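Local coordinates for protein chloride intracellular channel exc-4 (Caenorhabditis elegans, PDB 2YV9) that may insert into membranes to form chloride channels and is required to regulate lumen size as the excretory canal grows, at residues A[37-42]-A[196-201]. Numbering follows the deposited sequence.
Sequences DLFCQE and MPRLHH
Leu38 and Pro197 mark the nearest backbone approach, CA to CA 6.7 Å, where helical segments 38-42 and 196-201 cross at 134° with their axes 10.1 Å apart. This is the buried interface between the thioredoxin-like N-terminal domain and the all-helical C-terminal domain of the GST fold; helix 38-52 lies in a region predicted to span the membrane after insertion, and in this soluble form Leu38 is buried against the C-terminal domain.

Leu38 carries most of the contact, wedged among Pro197, Arg198 and His201. CG is anti to the carbonyl carbon (chi1 -73°), directing the branch toward helix 190-210, where the methyls meet different flat groups. Leu38 CD2 makes a CH-pi contact over one His201 face, 3.5 Å from the centroid, 18° off the normal and displaced toward CE1; Leu38 CD2 also lies 3.6 Å from Pro197 CB. Leu38 CD1 sits 3.9 Å above the centre of the Arg198 guanidinium, while Phe39 CE1 meets its edge. Tyr127 adds a cation-pi partner to Arg198, whose NH1 bonds to Glu194 O.

No direct hydrogen bond joins the segments; water does. A water 2.9 Å from Arg198 NH1 accepts from it and donates to Glu42 OE1; Glu42 OE2 salt-bridges Arg95 of the second subunit. Another donates to Leu38 O and accepts weakly from Arg198 NH1. Gln41 NE2 bonds to Ser237 OG, and Gln41 OE1 lies 3.3 Å from Pro197 CB. His201 ND1 bonds to Tyr248 OH; a third water, donating to Gln41 OE1, has its oxygen 2.8 Å from His201 NE2.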
loop_
_atom_site.group_PDB
_atom_site.type_symbol
_atom_site.label_atom_id
_atom_site.label_comp_id
_atom_site.label_asym_id
_atom_site.label_seq_id
_atom_site.Cartn_x
_atom_site.Cartn_y
_atom_site.Cartn_z
ATOM N N ASP A 37 1.959 0.573 -12.768
ATOM C CA ASP A 37 2.176 0.560 -11.347
ATOM C C ASP A 37 2.749 -0.810 -10.991
ATOM O O ASP A 37 2.133 -1.851 -11.329
ATOM C CB ASP A 37 0.896 0.867 -10.586
ATOM C CG ASP A 37 1.103 0.878 -9.088
ATOM O OD1 ASP A 37 1.109 1.995 -8.515
ATOM O OD2 ASP A 37 1.241 -0.212 -8.459
ATOM N N LEU A 38 3.918 -0.816 -10.315
ATOM C CA LEU A 38 4.541 -2.136 -10.034
ATOM C C LEU A 38 3.809 -2.988 -9.003
ATOM O O LEU A 38 3.805 -4.245 -9.072
ATOM C CB LEU A 38 5.963 -1.917 -9.598
ATOM C CG LEU A 38 6.942 -1.496 -10.674
ATOM C CD1 LEU A 38 8.261 -0.984 -10.030
ATOM C CD2 LEU A 38 7.237 -2.627 -11.638
ATOM N N PHE A 39 3.159 -2.346 -8.052
ATOM C CA PHE A 39 2.386 -3.091 -7.016
ATOM C C PHE A 39 1.140 -3.714 -7.640
ATOM O O PHE A 39 0.758 -4.808 -7.300
ATOM C CB PHE A 39 2.118 -2.179 -5.847
ATOM C CG PHE A 39 3.365 -1.622 -5.305
ATOM C CD1 PHE A 39 4.254 -2.448 -4.634
ATOM C CD2 PHE A 39 3.769 -0.352 -5.617
ATOM C CE1 PHE A 39 5.478 -1.941 -4.154
ATOM C CE2 PHE A 39 5.001 0.120 -5.160
ATOM C CZ PHE A 39 5.829 -0.672 -4.422
ATOM N N CYS A 40 0.532 -3.010 -8.598
ATOM C CA CYS A 40 -0.605 -3.592 -9.317
ATOM C C CYS A 40 -0.176 -4.853 -10.094
ATOM O O CYS A 40 -0.876 -5.873 -10.123
ATOM C CB CYS A 40 -1.167 -2.603 -10.295
ATOM S SG CYS A 40 -2.094 -1.211 -9.446
ATOM N N GLN A 41 0.953 -4.745 -10.778
ATOM C CA GLN A 41 1.420 -5.935 -11.537
ATOM C C GLN A 41 1.814 -7.100 -10.604
ATOM O O GLN A 41 1.558 -8.256 -10.895
ATOM C CB GLN A 41 2.552 -5.688 -12.478
ATOM C CG GLN A 41 2.594 -6.823 -13.468
ATOM C CD GLN A 41 3.589 -6.717 -14.642
ATOM O OE1 GLN A 41 4.348 -5.746 -14.796
ATOM N NE2 GLN A 41 3.600 -7.769 -15.475
ATOM N N GLU A 42 2.451 -6.801 -9.486
ATOM C CA GLU A 42 2.798 -7.834 -8.495
ATOM C C GLU A 42 1.524 -8.628 -8.108
ATOM O O GLU A 42 1.508 -9.849 -8.197
ATOM C CB GLU A 42 3.367 -7.169 -7.249
ATOM C CG GLU A 42 3.705 -8.112 -6.103
ATOM C CD GLU A 42 4.394 -7.447 -4.925
ATOM O OE1 GLU A 42 4.536 -6.198 -4.901
ATOM O OE2 GLU A 42 4.752 -8.185 -3.983
ATOM N N MET A 196 10.319 -9.576 -11.913
ATOM C CA MET A 196 10.165 -9.647 -13.358
ATOM C C MET A 196 9.592 -8.293 -13.876
ATOM O O MET A 196 10.134 -7.718 -14.816
ATOM C CB MET A 196 9.319 -10.846 -13.786
ATOM C CG MET A 196 10.035 -12.167 -13.568
ATOM S SD MET A 196 8.882 -13.552 -13.948
ATOM C CE MET A 196 10.122 -14.850 -14.298
ATOM N N PRO A 197 8.550 -7.775 -13.207
ATOM C CA PRO A 197 8.140 -6.388 -13.683
ATOM C C PRO A 197 9.254 -5.334 -13.579
ATOM O O PRO A 197 9.448 -4.579 -14.506
ATOM C CB PRO A 197 6.953 -6.071 -12.764
ATOM C CG PRO A 197 6.381 -7.466 -12.397
ATOM C CD PRO A 197 7.630 -8.317 -12.200
ATOM N N ARG A 198 10.050 -5.361 -12.508
ATOM C CA ARG A 198 11.157 -4.406 -12.365
ATOM C C ARG A 198 12.183 -4.563 -13.511
ATOM O O ARG A 198 12.663 -3.588 -14.116
ATOM C CB ARG A 198 11.737 -4.440 -10.975
ATOM C CG ARG A 198 10.759 -3.891 -9.923
ATOM C CD ARG A 198 11.227 -4.102 -8.460
ATOM N NE ARG A 198 10.385 -3.390 -7.493
ATOM C CZ ARG A 198 9.101 -3.657 -7.281
ATOM N NH1 ARG A 198 8.523 -4.682 -7.905
ATOM N NH2 ARG A 198 8.391 -2.920 -6.442
ATOM N N LEU A 199 12.542 -5.805 -13.813
ATOM C CA LEU A 199 13.454 -6.047 -14.902
ATOM C C LEU A 199 12.916 -5.530 -16.222
ATOM O O LEU A 199 13.651 -4.921 -16.980
ATOM C CB LEU A 199 13.817 -7.520 -14.981
ATOM C CG LEU A 199 14.739 -8.077 -13.927
ATOM C CD1 LEU A 199 14.836 -9.646 -14.017
ATOM C CD2 LEU A 199 16.208 -7.502 -14.037
ATOM N N HIS A 200 11.648 -5.801 -16.494
ATOM C CA HIS A 200 11.050 -5.379 -17.764
ATOM C C HIS A 200 10.988 -3.860 -17.829
ATOM O O HIS A 200 11.330 -3.269 -18.868
ATOM C CB HIS A 200 9.645 -5.908 -17.881
ATOM C CG HIS A 200 9.043 -5.657 -19.219
ATOM N ND1 HIS A 200 9.591 -6.120 -20.403
ATOM C CD2 HIS A 200 7.957 -4.927 -19.568
ATOM C CE1 HIS A 200 8.847 -5.694 -21.413
ATOM N NE2 HIS A 200 7.857 -4.969 -20.935
ATOM N N HIS A 201 10.613 -3.211 -16.727
ATOM C CA HIS A 201 10.663 -1.732 -16.651
ATOM C C HIS A 201 12.090 -1.232 -16.985
ATOM O O HIS A 201 12.298 -0.285 -17.773
ATOM C CB HIS A 201 10.269 -1.180 -15.278
ATOM C CG HIS A 201 8.804 -1.201 -15.005
ATOM N ND1 HIS A 201 8.181 -0.229 -14.247
ATOM C CD2 HIS A 201 7.827 -2.034 -15.441
ATOM C CE1 HIS A 201 6.890 -0.514 -14.170
ATOM N NE2 HIS A 201 6.641 -1.591 -14.902
HETATM O O HOH W 1 6.091 -5.800 -9.429
HETATM O O HOH W 2 5.918 -4.562 -6.686
HETATM O O HOH W 3 4.232 -2.979 -14.543
#